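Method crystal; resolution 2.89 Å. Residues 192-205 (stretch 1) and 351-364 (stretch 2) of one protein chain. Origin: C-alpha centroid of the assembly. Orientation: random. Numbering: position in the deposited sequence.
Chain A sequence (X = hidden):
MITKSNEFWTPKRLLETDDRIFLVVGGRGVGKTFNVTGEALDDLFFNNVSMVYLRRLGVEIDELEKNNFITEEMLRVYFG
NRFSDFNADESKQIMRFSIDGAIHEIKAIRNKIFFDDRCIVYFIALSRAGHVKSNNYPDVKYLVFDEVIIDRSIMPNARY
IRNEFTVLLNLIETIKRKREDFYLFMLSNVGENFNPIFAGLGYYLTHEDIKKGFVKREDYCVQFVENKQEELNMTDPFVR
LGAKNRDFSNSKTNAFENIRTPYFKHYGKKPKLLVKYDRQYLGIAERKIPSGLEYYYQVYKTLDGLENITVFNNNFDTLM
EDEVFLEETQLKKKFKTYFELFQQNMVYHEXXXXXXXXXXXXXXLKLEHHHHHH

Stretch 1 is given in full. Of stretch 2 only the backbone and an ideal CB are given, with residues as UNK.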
# COMPACT_ATOMS: atom_id res chain seq x y z
N GLU A 192 2.47 0.75 -32.85
CA GLU A 192 3.44 1.82 -33.05
C GLU A 192 4.85 1.26 -33.06
O GLU A 192 5.09 0.12 -32.66
CB GLU A 192 3.32 2.87 -31.94
CG GLU A 192 3.63 2.30 -30.56
CD GLU A 192 3.72 3.36 -29.49
OE1 GLU A 192 3.11 4.44 -29.67
OE2 GLU A 192 4.40 3.12 -28.48
N ASN A 193 5.78 2.07 -33.57
CA ASN A 193 7.19 1.74 -33.56
C ASN A 193 7.84 2.28 -32.28
O ASN A 193 7.19 2.89 -31.44
CB ASN A 193 7.86 2.30 -34.81
CG ASN A 193 7.59 1.46 -36.04
OD1 ASN A 193 7.84 0.25 -36.05
ND2 ASN A 193 7.03 2.09 -37.07
N PHE A 194 9.15 2.04 -32.13
CA PHE A 194 9.93 2.51 -30.98
C PHE A 194 9.49 1.83 -29.69
O PHE A 194 9.55 2.43 -28.61
CB PHE A 194 9.83 4.03 -30.83
CG PHE A 194 10.61 4.81 -31.86
CD1 PHE A 194 11.95 5.11 -31.66
CD2 PHE A 194 10.00 5.22 -33.03
CE1 PHE A 194 12.66 5.83 -32.61
CE2 PHE A 194 10.70 5.94 -33.98
CZ PHE A 194 12.03 6.24 -33.77
N ASN A 195 9.07 0.56 -29.77
CA ASN A 195 8.73 -0.24 -28.61
C ASN A 195 9.59 -1.50 -28.59
O ASN A 195 9.95 -2.04 -29.64
CB ASN A 195 7.24 -0.62 -28.62
CG ASN A 195 6.88 -1.54 -29.77
OD1 ASN A 195 7.08 -2.75 -29.70
ND2 ASN A 195 6.34 -0.96 -30.84
N PRO A 196 9.94 -1.99 -27.39
CA PRO A 196 10.88 -3.13 -27.33
C PRO A 196 10.36 -4.41 -27.96
O PRO A 196 11.13 -5.14 -28.60
CB PRO A 196 11.11 -3.31 -25.82
CG PRO A 196 9.87 -2.73 -25.19
CD PRO A 196 9.51 -1.56 -26.05
N ILE A 197 9.07 -4.72 -27.81
CA ILE A 197 8.54 -5.97 -28.35
C ILE A 197 8.68 -6.00 -29.87
O ILE A 197 9.09 -7.02 -30.44
CB ILE A 197 7.08 -6.17 -27.92
CG1 ILE A 197 6.96 -6.24 -26.39
CG2 ILE A 197 6.51 -7.43 -28.55
CD1 ILE A 197 7.87 -7.29 -25.75
N PHE A 198 8.36 -4.89 -30.54
CA PHE A 198 8.50 -4.88 -32.00
C PHE A 198 9.97 -5.02 -32.40
O PHE A 198 10.28 -5.61 -33.44
CB PHE A 198 7.91 -3.62 -32.61
CG PHE A 198 6.44 -3.73 -32.92
CD1 PHE A 198 5.62 -4.55 -32.16
CD2 PHE A 198 5.89 -3.08 -34.01
CE1 PHE A 198 4.27 -4.67 -32.44
CE2 PHE A 198 4.54 -3.21 -34.31
CZ PHE A 198 3.74 -4.01 -33.53
N ALA A 199 10.89 -4.47 -31.59
CA ALA A 199 12.31 -4.57 -31.92
C ALA A 199 12.80 -6.00 -31.79
O ALA A 199 13.47 -6.52 -32.69
CB ALA A 199 13.12 -3.64 -31.01
N GLY A 200 12.46 -6.67 -30.68
CA GLY A 200 12.90 -8.05 -30.50
C GLY A 200 12.39 -8.97 -31.59
O GLY A 200 13.12 -9.84 -32.08
N LEU A 201 11.13 -8.79 -31.99
CA LEU A 201 10.59 -9.60 -33.08
C LEU A 201 11.33 -9.32 -34.38
O LEU A 201 11.47 -10.21 -35.22
CB LEU A 201 9.10 -9.31 -33.25
CG LEU A 201 8.16 -9.87 -32.19
CD1 LEU A 201 6.72 -9.46 -32.50
CD2 LEU A 201 8.28 -11.38 -32.09
N GLY A 202 11.80 -8.09 -34.56
CA GLY A 202 12.38 -7.67 -35.82
C GLY A 202 11.39 -7.05 -36.78
O GLY A 202 11.71 -6.91 -37.97
N TYR A 203 10.20 -6.69 -36.31
CA TYR A 203 9.15 -6.17 -37.17
C TYR A 203 9.17 -4.64 -37.16
O TYR A 203 9.17 -4.02 -36.10
CB TYR A 203 7.77 -6.66 -36.72
CG TYR A 203 6.70 -6.18 -37.66
CD1 TYR A 203 6.63 -6.68 -38.95
CD2 TYR A 203 5.77 -5.21 -37.28
CE1 TYR A 203 5.67 -6.26 -39.84
CE2 TYR A 203 4.80 -4.78 -38.17
CZ TYR A 203 4.76 -5.30 -39.44
OH TYR A 203 3.80 -4.88 -40.34
N TYR A 204 9.19 -4.06 -38.36
CA TYR A 204 9.07 -2.62 -38.56
C TYR A 204 7.67 -2.33 -39.07
O TYR A 204 7.25 -2.88 -40.09
CB TYR A 204 10.13 -2.14 -39.55
CG TYR A 204 10.00 -0.70 -39.98
CD1 TYR A 204 10.44 0.34 -39.17
CD2 TYR A 204 9.44 -0.37 -41.21
CE1 TYR A 204 10.33 1.65 -39.56
CE2 TYR A 204 9.32 0.94 -41.61
CZ TYR A 204 9.76 1.95 -40.78
OH TYR A 204 9.64 3.26 -41.19
N LEU A 205 6.93 -1.50 -38.34
CA LEU A 205 5.53 -1.24 -38.68
C LEU A 205 5.45 -0.17 -39.76
O LEU A 205 5.99 0.93 -39.61
CB LEU A 205 4.75 -0.81 -37.44
CG LEU A 205 3.29 -0.42 -37.63
CD1 LEU A 205 2.49 -1.61 -38.13
CD2 LEU A 205 2.69 0.08 -36.31
N UNK A 351 18.49 3.06 -42.39
CA UNK A 351 17.38 2.36 -43.02
C UNK A 351 16.56 1.70 -41.92
O UNK A 351 16.99 1.62 -40.76
CB UNK A 351 17.87 1.33 -44.04
N UNK A 352 15.35 1.23 -42.24
CA UNK A 352 14.56 0.51 -41.23
C UNK A 352 15.28 -0.70 -40.67
O UNK A 352 15.11 -1.02 -39.49
CB UNK A 352 13.22 0.07 -41.83
N UNK A 353 16.08 -1.38 -41.48
CA UNK A 353 16.85 -2.51 -40.97
C UNK A 353 17.82 -2.06 -39.88
O UNK A 353 17.89 -2.67 -38.81
CB UNK A 353 17.61 -3.19 -42.11
N UNK A 354 18.54 -0.96 -40.13
CA UNK A 354 19.46 -0.44 -39.12
C UNK A 354 18.70 0.04 -37.89
O UNK A 354 19.17 -0.15 -36.75
CB UNK A 354 20.30 0.70 -39.70
N UNK A 355 17.54 0.67 -38.09
CA UNK A 355 16.73 1.13 -36.97
C UNK A 355 16.36 -0.02 -36.04
O UNK A 355 16.37 0.14 -34.81
CB UNK A 355 15.46 1.82 -37.48
N UNK A 356 16.06 -1.18 -36.61
CA UNK A 356 15.72 -2.34 -35.79
C UNK A 356 16.94 -2.88 -35.05
O UNK A 356 16.83 -3.31 -33.90
CB UNK A 356 15.11 -3.44 -36.66
N UNK A 357 18.11 -2.86 -35.69
CA UNK A 357 19.33 -3.24 -34.99
C UNK A 357 19.63 -2.27 -33.86
O UNK A 357 19.99 -2.68 -32.75
CB UNK A 357 20.51 -3.30 -35.96
N UNK A 358 19.49 -0.96 -34.12
CA UNK A 358 19.73 0.03 -33.08
C UNK A 358 18.72 -0.10 -31.95
O UNK A 358 19.06 0.12 -30.79
CB UNK A 358 19.68 1.44 -33.67
N UNK A 359 17.47 -0.46 -32.28
CA UNK A 359 16.45 -0.60 -31.25
C UNK A 359 16.77 -1.76 -30.31
O UNK A 359 16.57 -1.65 -29.09
CB UNK A 359 15.08 -0.80 -31.89
N UNK A 360 17.25 -2.88 -30.85
CA UNK A 360 17.63 -4.00 -30.00
C UNK A 360 18.71 -3.58 -29.00
O UNK A 360 18.65 -3.94 -27.82
CB UNK A 360 18.12 -5.17 -30.85
N UNK A 361 19.70 -2.83 -29.47
CA UNK A 361 20.78 -2.38 -28.60
C UNK A 361 20.28 -1.40 -27.55
O UNK A 361 20.59 -1.54 -26.36
CB UNK A 361 21.89 -1.74 -29.43
N UNK A 362 19.50 -0.41 -27.97
CA UNK A 362 19.04 0.62 -27.04
C UNK A 362 18.25 -0.00 -25.90
O UNK A 362 18.55 0.22 -24.73
CB UNK A 362 18.19 1.66 -27.77
N UNK A 363 17.24 -0.81 -26.23
CA UNK A 363 16.36 -1.35 -25.21
C UNK A 363 17.05 -2.38 -24.32
O UNK A 363 16.71 -2.50 -23.14
CB UNK A 363 15.13 -1.98 -25.87
N UNK A 364 18.03 -3.12 -24.85
CA UNK A 364 18.76 -4.06 -24.01
C UNK A 364 19.51 -3.33 -22.90
O UNK A 364 19.53 -3.78 -21.75
CB UNK A 364 19.73 -4.88 -24.85

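Position 351 lies just before the helix, with phi/psi of -160/167 and nothing of stretch 1 near its CB. Such an N-cap suits Ser, Thr, Asp or Asn; it is Ser351.

Position 352 opens the helix, its CB pointing toward stretch 1 and 3.8 Å from Tyr204 CG. A compact apolar group would pack on that ring, and a phi of -58 in the first turn admits proline. Pro352 sets its CB 3.8 Å from the Tyr204 ring centroid, nearly on the ring normal, a CH-pi contact.

Positions 353 and 354 meet nothing of stretch 1, which leaves the choice open from this side: Glu353 points away, and Thr354 OG1 donates to Ser351 O (2.5 Å), tying down the first turn.

At 355 the CB points toward stretch 1 but stops more than 5.5 Å short, facing Phe194, Asn193 and Tyr204. A side chain that reaches well past CB is needed to make contact; Phe, Tyr, Met or Leu might. Phe355, with chi1 t, turns its edge to the face of Phe194, ring centroids 4.7 Å apart, while its CD2 lies 3.9 Å from Tyr204 CD1 at that ring's edge.

Position 356 faces the turn after the short helix, with its CB 5.0 Å from Gly202 O. Leu, Ile or Met could fill the space. Leu356 brings CD1 to 3.8 Å from Tyr204 CB and CD2 to 3.6 Å from Tyr203 O.

Positions 357 and 358 leave stretch 1 alone, and their choice is open from this side: Glu357, Trp358.

At 359 the helices come close: the CB is 3.6 Å from Ala199 CB, favoring Gly, Ala or Ser. Ser359 turns its OG back to donate to Phe355 O (2.5 Å, very short), meeting its polar need within its own helix.

The CB of 360 points sideways, 5.2 Å from Ala199 O near the C-terminal end of the short helix. A long donor, Lys or Arg, could reach that carbonyl. Lys360 extends until NZ donates to Ala199 O at 2.6 Å, with NZ also 3.9 Å from Gly202 CA.

Positions 361 and 362 are out of reach of stretch 1: Phe361, Val362.

At 363 the CB points toward stretch 1, 4.2 Å from Pro196 CB, and Phe194 O lies farther along. An aromatic would cover the proline, and a phenol could add a donor. Tyr363 lays a face over Pro196 CA, and its OH donates to Phe194 O at 2.4 Å, very short, in a crowded spot where the hydroxyl's place is less sure.

Position 364 is free of stretch 1; Ala364 suits the continuing helix.

Stretch 2 351-364: SPETFLEWSKFVYA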
# COMPACT_ATOMS: atom_id res chain seq x y z
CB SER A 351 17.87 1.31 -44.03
OG SER A 351 18.85 0.46 -43.45
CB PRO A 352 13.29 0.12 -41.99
CG PRO A 352 13.18 1.17 -43.06
CD PRO A 352 14.61 1.36 -43.51
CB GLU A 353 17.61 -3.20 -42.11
CG GLU A 353 18.39 -4.43 -41.67
CD GLU A 353 18.93 -5.24 -42.83
OE1 GLU A 353 19.48 -4.65 -43.77
OE2 GLU A 353 18.79 -6.48 -42.80
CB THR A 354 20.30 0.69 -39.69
OG1 THR A 354 19.48 1.56 -40.48
CG2 THR A 354 21.42 0.15 -40.55
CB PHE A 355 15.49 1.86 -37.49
CG PHE A 355 14.42 2.07 -36.46
CD1 PHE A 355 14.62 2.93 -35.40
CD2 PHE A 355 13.20 1.41 -36.56
CE1 PHE A 355 13.63 3.11 -34.44
CE2 PHE A 355 12.21 1.60 -35.62
CZ PHE A 355 12.42 2.45 -34.56
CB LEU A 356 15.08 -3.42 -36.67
CG LEU A 356 13.66 -3.11 -37.13
CD1 LEU A 356 13.25 -3.98 -38.29
CD2 LEU A 356 12.69 -3.31 -35.97
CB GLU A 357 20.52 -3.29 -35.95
CG GLU A 357 20.29 -4.02 -37.26
CD GLU A 357 20.41 -5.53 -37.13
OE1 GLU A 357 20.09 -6.06 -36.04
OE2 GLU A 357 20.83 -6.18 -38.11
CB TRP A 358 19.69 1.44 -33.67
CG TRP A 358 21.06 2.00 -33.94
CD1 TRP A 358 21.68 2.13 -35.15
CD2 TRP A 358 21.99 2.47 -32.97
NE1 TRP A 358 22.93 2.67 -34.99
CE2 TRP A 358 23.15 2.89 -33.65
CE3 TRP A 358 21.96 2.58 -31.57
CZ2 TRP A 358 24.26 3.41 -33.00
CZ3 TRP A 358 23.06 3.10 -30.92
CH2 TRP A 358 24.20 3.51 -31.63
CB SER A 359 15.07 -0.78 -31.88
OG SER A 359 14.82 0.19 -32.88
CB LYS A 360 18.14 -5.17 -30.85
CG LYS A 360 17.07 -5.92 -31.62
CD LYS A 360 17.64 -7.24 -32.16
CE LYS A 360 16.58 -8.09 -32.84
NZ LYS A 360 15.73 -7.32 -33.79
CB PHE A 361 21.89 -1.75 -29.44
CG PHE A 361 22.96 -1.09 -28.62
CD1 PHE A 361 23.93 -1.85 -27.99
CD2 PHE A 361 23.00 0.29 -28.49
CE1 PHE A 361 24.92 -1.25 -27.24
CE2 PHE A 361 23.99 0.89 -27.74
CZ PHE A 361 24.95 0.12 -27.11
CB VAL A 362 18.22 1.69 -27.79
CG1 VAL A 362 17.51 2.60 -26.81
CG2 VAL A 362 19.11 2.51 -28.71
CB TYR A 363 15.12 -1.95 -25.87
CG TYR A 363 14.24 -0.88 -26.51
CD1 TYR A 363 13.78 0.19 -25.76
CD2 TYR A 363 13.91 -0.93 -27.86
CE1 TYR A 363 12.99 1.17 -26.32
CE2 TYR A 363 13.12 0.05 -28.43
CZ TYR A 363 12.67 1.10 -27.66
OH TYR A 363 11.88 2.08 -28.22
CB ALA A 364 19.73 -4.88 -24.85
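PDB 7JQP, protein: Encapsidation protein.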